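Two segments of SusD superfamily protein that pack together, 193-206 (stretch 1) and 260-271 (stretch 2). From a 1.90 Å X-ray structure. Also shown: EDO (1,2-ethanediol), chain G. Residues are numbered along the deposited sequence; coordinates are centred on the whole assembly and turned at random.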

ATOM      1  N   GLY A 193     -19.486  -9.736  -5.362  1.00 30.31           N
ATOM      2  CA  GLY A 193     -18.027  -9.890  -5.477  1.00 27.76           C
ATOM      3  C   GLY A 193     -17.375  -9.880  -4.102  1.00 26.33           C
ATOM      4  O   GLY A 193     -17.246  -8.838  -3.444  1.00 20.56           O
ATOM      5  N   LYS A 194     -16.991 -11.062  -3.657  1.00 23.03           N
ATOM      6  CA  LYS A 194     -16.498 -11.230  -2.294  1.00 18.73           C
ATOM      7  C   LYS A 194     -15.127 -10.532  -2.160  1.00 15.24           C
ATOM      8  O   LYS A 194     -14.264 -10.649  -3.025  1.00 15.57           O
ATOM      9  CB  LYS A 194     -16.394 -12.735  -2.005  1.00 20.91           C
ATOM     10  CG  LYS A 194     -15.977 -13.066  -0.586  1.00 23.53           C
ATOM     11  CD  LYS A 194     -15.694 -14.583  -0.425  1.00 28.75           C
ATOM     12  CE  LYS A 194     -15.503 -14.916   1.079  1.00 35.80           C
ATOM     13  NZ  LYS A 194     -15.169 -16.367   1.283  1.00 41.65           N
ATOM     14  N   LYS A 195     -14.976  -9.762  -1.099  1.00 14.61           N
ATOM     15  CA  LYS A 195     -13.747  -9.063  -0.775  1.00 15.53           C
ATOM     16  C   LYS A 195     -13.283  -8.014  -1.783  1.00 16.21           C
ATOM     17  O   LYS A 195     -12.210  -7.500  -1.640  1.00 17.13           O
ATOM     18  CB  LYS A 195     -12.666 -10.080  -0.410  1.00 13.14           C
ATOM     19  CG  LYS A 195     -13.009 -10.706   0.976  1.00 18.45           C
ATOM     20  CD  LYS A 195     -12.219 -11.930   1.312  1.00 18.53           C
ATOM     21  CE  LYS A 195     -12.511 -12.448   2.712  1.00 13.33           C
ATOM     22  NZ  LYS A 195     -11.418 -13.377   3.200  1.00 13.98           N
ATOM     23  N   VAL A 196     -14.112  -7.682  -2.772  1.00 16.26           N
ATOM     24  CA  VAL A 196     -13.791  -6.580  -3.685  1.00 16.69           C
ATOM     25  C   VAL A 196     -14.752  -5.389  -3.644  1.00 17.60           C
ATOM     26  O   VAL A 196     -14.641  -4.463  -4.448  1.00 16.35           O
ATOM     27  CB  VAL A 196     -13.591  -7.108  -5.108  1.00 19.90           C
ATOM     28  CG1 VAL A 196     -12.338  -8.111  -5.094  1.00 12.30           C
ATOM     29  CG2 VAL A 196     -14.934  -7.742  -5.694  1.00 14.80           C
ATOM     30  N   TYR A 197     -15.663  -5.428  -2.683  1.00 14.40           N
ATOM     31  CA  TYR A 197     -16.461  -4.278  -2.248  1.00 17.13           C
ATOM     32  C   TYR A 197     -16.066  -3.973  -0.816  1.00 15.56           C
ATOM     33  O   TYR A 197     -15.740  -4.868  -0.054  1.00 15.93           O
ATOM     34  CB  TYR A 197     -17.957  -4.595  -2.329  1.00 17.56           C
ATOM     35  CG  TYR A 197     -18.435  -4.615  -3.751  1.00 16.30           C
ATOM     36  CD1 TYR A 197     -18.304  -5.753  -4.542  1.00 24.87           C
ATOM     37  CD2 TYR A 197     -18.965  -3.460  -4.339  1.00 23.37           C
ATOM     38  CE1 TYR A 197     -18.731  -5.756  -5.892  1.00 27.33           C
ATOM     39  CE2 TYR A 197     -19.386  -3.440  -5.648  1.00 20.42           C
ATOM     40  CZ  TYR A 197     -19.260  -4.595  -6.436  1.00 31.88           C
ATOM     41  OH  TYR A 197     -19.684  -4.590  -7.739  1.00 31.62           O
ATOM     42  N   TRP A 198     -16.105  -2.705  -0.447  1.00 16.28           N
ATOM     43  CA  TRP A 198     -15.700  -2.300   0.888  1.00 14.28           C
ATOM     44  C   TRP A 198     -16.640  -2.911   1.912  1.00 14.78           C
ATOM     45  O   TRP A 198     -17.811  -3.159   1.609  1.00 16.26           O
ATOM     46  CB  TRP A 198     -15.691  -0.772   0.972  1.00 12.22           C
ATOM     47  CG  TRP A 198     -14.975  -0.222   2.190  1.00 15.00           C
ATOM     48  CD1 TRP A 198     -15.530   0.065   3.386  1.00 16.29           C
ATOM     49  CD2 TRP A 198     -13.585   0.049   2.318  1.00 10.33           C
ATOM     50  NE1 TRP A 198     -14.587   0.543   4.247  1.00 12.09           N
ATOM     51  CE2 TRP A 198     -13.381   0.557   3.610  1.00 13.66           C
ATOM     52  CE3 TRP A 198     -12.489  -0.046   1.447  1.00 11.62           C
ATOM     53  CZ2 TRP A 198     -12.139   0.984   4.064  1.00 14.26           C
ATOM     54  CZ3 TRP A 198     -11.255   0.360   1.917  1.00 13.03           C
ATOM     55  CH2 TRP A 198     -11.087   0.846   3.207  1.00 18.34           C
ATOM     56  N   SER A 199     -16.116  -3.222   3.095  1.00 13.38           N
ATOM     57  CA  SER A 199     -16.830  -4.029   4.086  1.00 12.31           C
ATOM     58  C   SER A 199     -16.540  -3.474   5.462  1.00 15.82           C
ATOM     59  O   SER A 199     -15.656  -2.629   5.621  1.00 15.36           O
ATOM     60  CB  SER A 199     -16.346  -5.486   4.031  1.00 13.37           C
ATOM     61  OG  SER A 199     -14.930  -5.571   4.376  1.00 16.50           O
ATOM     62  N   LYS A 200     -17.240  -3.999   6.456  1.00 15.63           N
ATOM     63  CA  LYS A 200     -16.998  -3.649   7.867  1.00 13.97           C
ATOM     64  C   LYS A 200     -15.568  -3.964   8.303  1.00 13.61           C
ATOM     65  O   LYS A 200     -14.881  -3.143   8.946  1.00 10.57           O
ATOM     66  CB  LYS A 200     -18.018  -4.333   8.755  1.00 14.12           C
ATOM     67  CG  LYS A 200     -17.980  -3.915  10.217  1.00 12.87           C
ATOM     68  CD  LYS A 200     -18.866  -4.819  11.019  1.00 10.21           C
ATOM     69  CE  LYS A 200     -18.583  -4.687  12.455  1.00 15.10           C
ATOM     70  NZ  LYS A 200     -19.537  -5.372  13.284  1.00 12.27           N
ATOM     71  N   ALA A 201     -15.087  -5.137   7.945  1.00 12.05           N
ATOM     72  CA  ALA A 201     -13.697  -5.473   8.218  1.00 12.07           C
ATOM     73  C   ALA A 201     -12.713  -4.445   7.647  1.00 12.62           C
ATOM     74  O   ALA A 201     -11.719  -4.123   8.241  1.00 14.21           O
ATOM     75  CB  ALA A 201     -13.394  -6.824   7.684  1.00 10.45           C
ATOM     76  N   ALA A 202     -12.979  -3.983   6.446  1.00 11.55           N
ATOM     77  CA  ALA A 202     -12.119  -3.036   5.792  1.00 10.54           C
ATOM     78  C   ALA A 202     -12.089  -1.725   6.562  1.00 10.69           C
ATOM     79  O   ALA A 202     -10.998  -1.119   6.735  1.00 10.93           O
ATOM     80  CB  ALA A 202     -12.572  -2.816   4.331  1.00  9.41           C
ATOM     81  N   THR A 203     -13.265  -1.282   7.027  1.00  9.55           N
ATOM     82  CA  THR A 203     -13.332  -0.103   7.879  1.00  9.27           C
ATOM     83  C   THR A 203     -12.540  -0.307   9.178  1.00 11.42           C
ATOM     84  O   THR A 203     -11.824   0.615   9.652  1.00 11.15           O
ATOM     85  CB  THR A 203     -14.765   0.329   8.186  1.00  9.76           C
ATOM     86  OG1 THR A 203     -15.344   0.868   6.995  1.00 14.69           O
ATOM     87  CG2 THR A 203     -14.803   1.437   9.329  1.00  8.83           C
ATOM     88  N   GLU A 204     -12.644  -1.489   9.762  1.00 11.63           N
ATOM     89  CA  GLU A 204     -11.880  -1.781  10.988  1.00 11.39           C
ATOM     90  C   GLU A 204     -10.347  -1.766  10.718  1.00 10.33           C
ATOM     91  O   GLU A 204      -9.590  -1.283  11.547  1.00 11.29           O
ATOM     92  CB  GLU A 204     -12.307  -3.096  11.617  1.00 12.57           C
ATOM     93  CG  GLU A 204     -13.697  -3.043  12.212  1.00 13.28           C
ATOM     94  CD  GLU A 204     -13.860  -3.904  13.423  1.00 14.85           C
ATOM     95  OE1 GLU A 204     -13.602  -3.384  14.527  1.00 14.66           O
ATOM     96  OE2 GLU A 204     -14.194  -5.086  13.270  1.00 18.53           O
ATOM     97  N   CYS A 205      -9.911  -2.299   9.570  1.00  9.71           N
ATOM     98  CA  CYS A 205      -8.514  -2.216   9.171  1.00 11.40           C
ATOM     99  C   CYS A 205      -8.042  -0.759   9.042  1.00 11.10           C
ATOM    100  O   CYS A 205      -7.011  -0.368   9.568  1.00  8.74           O
ATOM    101  CB  CYS A 205      -8.271  -2.899   7.829  1.00 13.25           C
ATOM    102  SG  CYS A 205      -8.266  -4.712   7.978  1.00 11.38           S
ATOM    103  N   LEU A 206      -8.799   0.013   8.296  1.00 12.08           N
ATOM    104  CA  LEU A 206      -8.552   1.426   8.165  1.00 11.68           C
ATOM    105  C   LEU A 206      -8.515   2.096   9.525  1.00 10.85           C
ATOM    106  O   LEU A 206      -7.659   2.962   9.755  1.00 13.40           O
ATOM    107  CB  LEU A 206      -9.583   2.091   7.239  1.00 12.29           C
ATOM    108  CG  LEU A 206      -9.362   3.549   6.866  1.00 11.99           C
ATOM    109  CD1 LEU A 206      -7.955   3.802   6.321  1.00  7.37           C
ATOM    110  CD2 LEU A 206     -10.420   3.940   5.818  1.00 11.07           C
ATOM    111  N   LYS A 260      -8.386 -15.761  -6.114  1.00 13.28           N
ATOM    112  CA  LYS A 260      -8.755 -14.435  -5.624  1.00 14.40           C
ATOM    113  C   LYS A 260      -9.742 -14.496  -4.496  1.00 14.10           C
ATOM    114  O   LYS A 260     -10.454 -15.478  -4.335  1.00 13.37           O
ATOM    115  CB  LYS A 260      -9.355 -13.567  -6.762  1.00 14.53           C
ATOM    116  CG  LYS A 260      -8.328 -13.217  -7.813  1.00 15.00           C
ATOM    117  CD  LYS A 260      -8.925 -12.324  -8.904  1.00 14.94           C
ATOM    118  CE  LYS A 260      -7.857 -11.896  -9.941  1.00 12.33           C
ATOM    119  NZ  LYS A 260      -8.494 -10.764 -10.725  1.00 11.89           N
ATOM    120  N   ALA A 261      -9.776 -13.437  -3.724  1.00 10.93           N
ATOM    121  CA  ALA A 261     -10.707 -13.304  -2.578  1.00 14.62           C
ATOM    122  C   ALA A 261     -10.595 -14.476  -1.611  1.00 15.84           C
ATOM    123  O   ALA A 261     -11.566 -14.906  -1.000  1.00 13.97           O
ATOM    124  CB  ALA A 261     -12.145 -13.138  -3.087  1.00 16.93           C
ATOM    125  N   ASN A 262      -9.376 -14.963  -1.447  1.00 16.22           N
ATOM    126  CA  ASN A 262      -9.083 -16.036  -0.476  1.00 13.39           C
ATOM    127  C   ASN A 262      -9.138 -15.565   0.977  1.00 13.16           C
ATOM    128  O   ASN A 262      -9.315 -14.378   1.277  1.00 13.58           O
ATOM    129  CB  ASN A 262      -7.736 -16.634  -0.798  1.00 14.39           C
ATOM    130  CG  ASN A 262      -6.632 -15.615  -0.722  1.00 13.96           C
ATOM    131  OD1 ASN A 262      -6.289 -15.168   0.384  1.00 13.09           O
ATOM    132  ND2 ASN A 262      -6.052 -15.225  -1.896  1.00 11.52           N
ATOM    133  N   ASP A 263      -8.993 -16.510   1.893  1.00 13.58           N
ATOM    134  CA  ASP A 263      -9.249 -16.268   3.321  1.00 15.23           C
ATOM    135  C   ASP A 263      -8.239 -15.318   4.010  1.00 13.92           C
ATOM    136  O   ASP A 263      -8.478 -14.878   5.111  1.00 12.86           O
ATOM    137  CB  ASP A 263      -9.293 -17.635   4.087  1.00 14.54           C
ATOM    138  CG  ASP A 263     -10.573 -18.425   3.808  1.00 19.00           C
ATOM    139  OD1 ASP A 263     -11.478 -17.901   3.133  1.00 21.22           O
ATOM    140  OD2 ASP A 263     -10.663 -19.558   4.279  1.00 19.77           O
ATOM    141  N   GLU A 264      -7.107 -15.033   3.384  1.00 14.81           N
ATOM    142  CA  GLU A 264      -6.127 -14.086   3.960  1.00 13.29           C
ATOM    143  C   GLU A 264      -6.496 -12.662   3.624  1.00 13.51           C
ATOM    144  O   GLU A 264      -6.049 -11.727   4.266  1.00 16.13           O
ATOM    145  CB  GLU A 264      -4.746 -14.397   3.387  1.00 13.79           C
ATOM    146  CG  GLU A 264      -3.622 -13.593   4.001  1.00 14.24           C
ATOM    147  CD  GLU A 264      -2.240 -14.166   3.680  1.00 11.02           C
ATOM    148  OE1 GLU A 264      -2.058 -15.426   3.706  1.00 14.54           O
ATOM    149  OE2 GLU A 264      -1.307 -13.364   3.485  1.00 14.19           O
ATOM    150  N   ILE A 265      -7.272 -12.472   2.565  1.00 14.21           N
ATOM    151  CA  ILE A 265      -7.568 -11.141   2.074  1.00 11.46           C
ATOM    152  C   ILE A 265      -8.761 -10.562   2.817  1.00 12.89           C
ATOM    153  O   ILE A 265      -9.720 -11.269   3.089  1.00 14.56           O
ATOM    154  CB  ILE A 265      -7.841 -11.164   0.544  1.00 10.37           C
ATOM    155  CG1 ILE A 265      -6.534 -11.500  -0.243  1.00 10.78           C
ATOM    156  CG2 ILE A 265      -8.400  -9.808   0.031  1.00 11.42           C
ATOM    157  CD1 ILE A 265      -6.771 -11.625  -1.750  1.00 12.82           C
ATOM    158  N   ILE A 266      -8.671  -9.275   3.156  1.00 11.66           N
ATOM    159  CA  ILE A 266      -9.756  -8.515   3.755  1.00 12.01           C
ATOM    160  C   ILE A 266     -10.432  -7.648   2.669  1.00 11.98           C
ATOM    161  O   ILE A 266     -11.632  -7.750   2.440  1.00 12.90           O
ATOM    162  CB  ILE A 266      -9.262  -7.579   4.887  1.00 14.99           C
ATOM    163  CG1 ILE A 266      -8.904  -8.361   6.154  1.00 21.68           C
ATOM    164  CG2 ILE A 266     -10.366  -6.640   5.285  1.00 16.17           C
ATOM    165  CD1 ILE A 266      -7.458  -8.614   6.454  1.00 12.53           C
ATOM    166  N   PHE A 267      -9.648  -6.829   1.987  1.00 11.00           N
ATOM    167  CA  PHE A 267     -10.162  -6.018   0.883  1.00 12.99           C
ATOM    168  C   PHE A 267      -9.112  -5.877  -0.237  1.00 11.36           C
ATOM    169  O   PHE A 267      -7.940  -5.566   0.028  1.00 11.16           O
ATOM    170  CB  PHE A 267     -10.676  -4.640   1.356  1.00 12.10           C
ATOM    171  CG  PHE A 267     -11.085  -3.782   0.215  1.00 14.39           C
ATOM    172  CD1 PHE A 267     -12.301  -3.977  -0.397  1.00 16.16           C
ATOM    173  CD2 PHE A 267     -10.236  -2.786  -0.272  1.00 11.98           C
ATOM    174  CE1 PHE A 267     -12.685  -3.210  -1.491  1.00 13.91           C
ATOM    175  CE2 PHE A 267     -10.602  -2.046  -1.398  1.00 13.87           C
ATOM    176  CZ  PHE A 267     -11.834  -2.264  -1.994  1.00 13.08           C
ATOM    177  N   ALA A 268      -9.537  -6.153  -1.482  1.00 11.88           N
ATOM    178  CA  ALA A 268      -8.690  -6.029  -2.661  1.00 12.50           C
ATOM    179  C   ALA A 268      -9.457  -5.302  -3.779  1.00 12.87           C
ATOM    180  O   ALA A 268     -10.688  -5.385  -3.825  1.00 15.11           O
ATOM    181  CB  ALA A 268      -8.283  -7.445  -3.171  1.00  8.15           C
ATOM    182  N   ILE A 269      -8.700  -4.613  -4.649  1.00 11.67           N
ATOM    183  CA  ILE A 269      -9.181  -4.017  -5.874  1.00 10.70           C
ATOM    184  C   ILE A 269      -9.202  -5.097  -6.976  1.00 12.71           C
ATOM    185  O   ILE A 269      -8.186  -5.701  -7.269  1.00  9.00           O
ATOM    186  CB  ILE A 269      -8.256  -2.874  -6.328  1.00 11.54           C
ATOM    187  CG1 ILE A 269      -8.263  -1.711  -5.306  1.00 12.99           C
ATOM    188  CG2 ILE A 269      -8.597  -2.400  -7.747  1.00  9.31           C
ATOM    189  CD1 ILE A 269      -9.619  -1.037  -5.091  1.00 11.98           C
ATOM    190  N   ARG A 270     -10.357  -5.304  -7.575  1.00 13.22           N
ATOM    191  CA  ARG A 270     -10.568  -6.295  -8.654  1.00 13.66           C
ATOM    192  C   ARG A 270     -10.146  -5.780 -10.024  1.00 12.18           C
ATOM    193  O   ARG A 270     -10.675  -4.778 -10.523  1.00 12.58           O
ATOM    194  CB  ARG A 270     -12.057  -6.714  -8.673  1.00 14.05           C
ATOM    195  CG  ARG A 270     -12.483  -7.756  -9.762  1.00 17.26           C
ATOM    196  CD  ARG A 270     -11.611  -9.040  -9.737  1.00 21.16           C
ATOM    197  NE  ARG A 270     -11.470  -9.684  -8.425  1.00 20.81           N
ATOM    198  CZ  ARG A 270     -12.365 -10.481  -7.866  1.00 27.76           C
ATOM    199  NH1 ARG A 270     -13.528 -10.749  -8.471  1.00 34.21           N
ATOM    200  NH2 ARG A 270     -12.122 -10.973  -6.667  1.00 22.38           N
ATOM    201  N   PHE A 271      -9.162  -6.467 -10.622  1.00 12.87           N
ATOM    202  CA  PHE A 271      -8.811  -6.282 -12.016  1.00 13.06           C
ATOM    203  C   PHE A 271      -9.357  -7.534 -12.709  1.00 15.26           C
ATOM    204  O   PHE A 271      -9.350  -8.609 -12.126  1.00 17.09           O
ATOM    205  CB  PHE A 271      -7.282  -6.076 -12.181  1.00 13.11           C
ATOM    206  CG  PHE A 271      -6.834  -4.670 -11.776  1.00 15.47           C
ATOM    207  CD1 PHE A 271      -7.087  -3.572 -12.607  1.00 19.23           C
ATOM    208  CD2 PHE A 271      -6.248  -4.437 -10.563  1.00 13.68           C
ATOM    209  CE1 PHE A 271      -6.740  -2.285 -12.229  1.00 15.05           C
ATOM    210  CE2 PHE A 271      -5.914  -3.174 -10.163  1.00  9.34           C
ATOM    211  CZ  PHE A 271      -6.152  -2.075 -11.002  1.00 18.34           C
TER
HETATM  212  C1  EDO G1007     -15.643  -5.112  -9.447  1.00 41.99           C
HETATM  213  O1  EDO G1007     -15.199  -4.445 -10.646  1.00 45.18           O
HETATM  214  C2  EDO G1007     -15.821  -4.093  -8.328  1.00 38.78           C
HETATM  215  O2  EDO G1007     -16.879  -3.201  -8.709  1.00 46.66           O
HETATM  216  O   HOH W   1     -12.356 -15.579   1.512  1.00 18.75           O
HETATM  217  O   HOH W   2     -14.284 -12.032  -5.489  1.00 25.36           O
HETATM  218  O   HOH W   3     -12.527  -3.999  -5.710  1.00 18.55           O
HETATM  219  O   HOH W   4     -13.642  -6.014   2.178  1.00 15.41           O

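A buried lysine need not lack partners: backbone carbonyls can satisfy its ammonium while its methylenes serve as apolar surface, and the contact between these two segments of a SusD superfamily protein illustrates the principle. Lys195 points toward the second stretch and, with chi1 m and the remaining torsions t, extends its chain alongside it, Lys195 CB lying 4.1 Å from Ala261 CB and 4.3 Å from Ile265 CG2. This reach delivers Lys195 NZ to the turn running from Asn262 to Ile265, where it donates hydrogen bonds to Asn262 O (3.0 Å) and Ile265 O (2.7 Å). Water 1 accepts a third, at 2.9 Å from Lys195 NZ. The same water accepts from Lys194 NZ, also at 2.9 Å, and donates to Asp263 OD1 at 3.0 Å, linking charges that stand too far apart for a salt bridge. The all-t chain of Lys194 brings its amine to that water.

The backbone of Lys195 contributes as well: Ala268 N donates to Lys195 O at 3.0 Å with a nearly straight geometry. Beside this bond, Val196 CA approaches Ala268 O at 3.3 Å in a CA-H...O contact.

Aromatic and aliphatic groups make up much of the remaining contact. Phe267, chi1 t, brings its ring end nearer the first stretch, and Trp198, also t, turns an edge toward that ring's face, with centroids 5.1 Å apart and planes at 60°. The same tryptophan conformation lets Trp198 NE1 donate to Thr203 OG1 at 2.9 Å, so its polar edge is satisfied within its own segment. At the start of the helix, Ser199 adopts chi1 p, and its OG accepts from Ala202 N at 3.3 Å, capping the helix. Small Ala201 admits Ile266 closely, CB to CG2 at 3.9 Å. Partly exposed, Arg270 bends through two p torsions (chi2 and chi3), laying its guanidinium face against Val196, whose CG1 is 3.3 Å from Arg270 NH2.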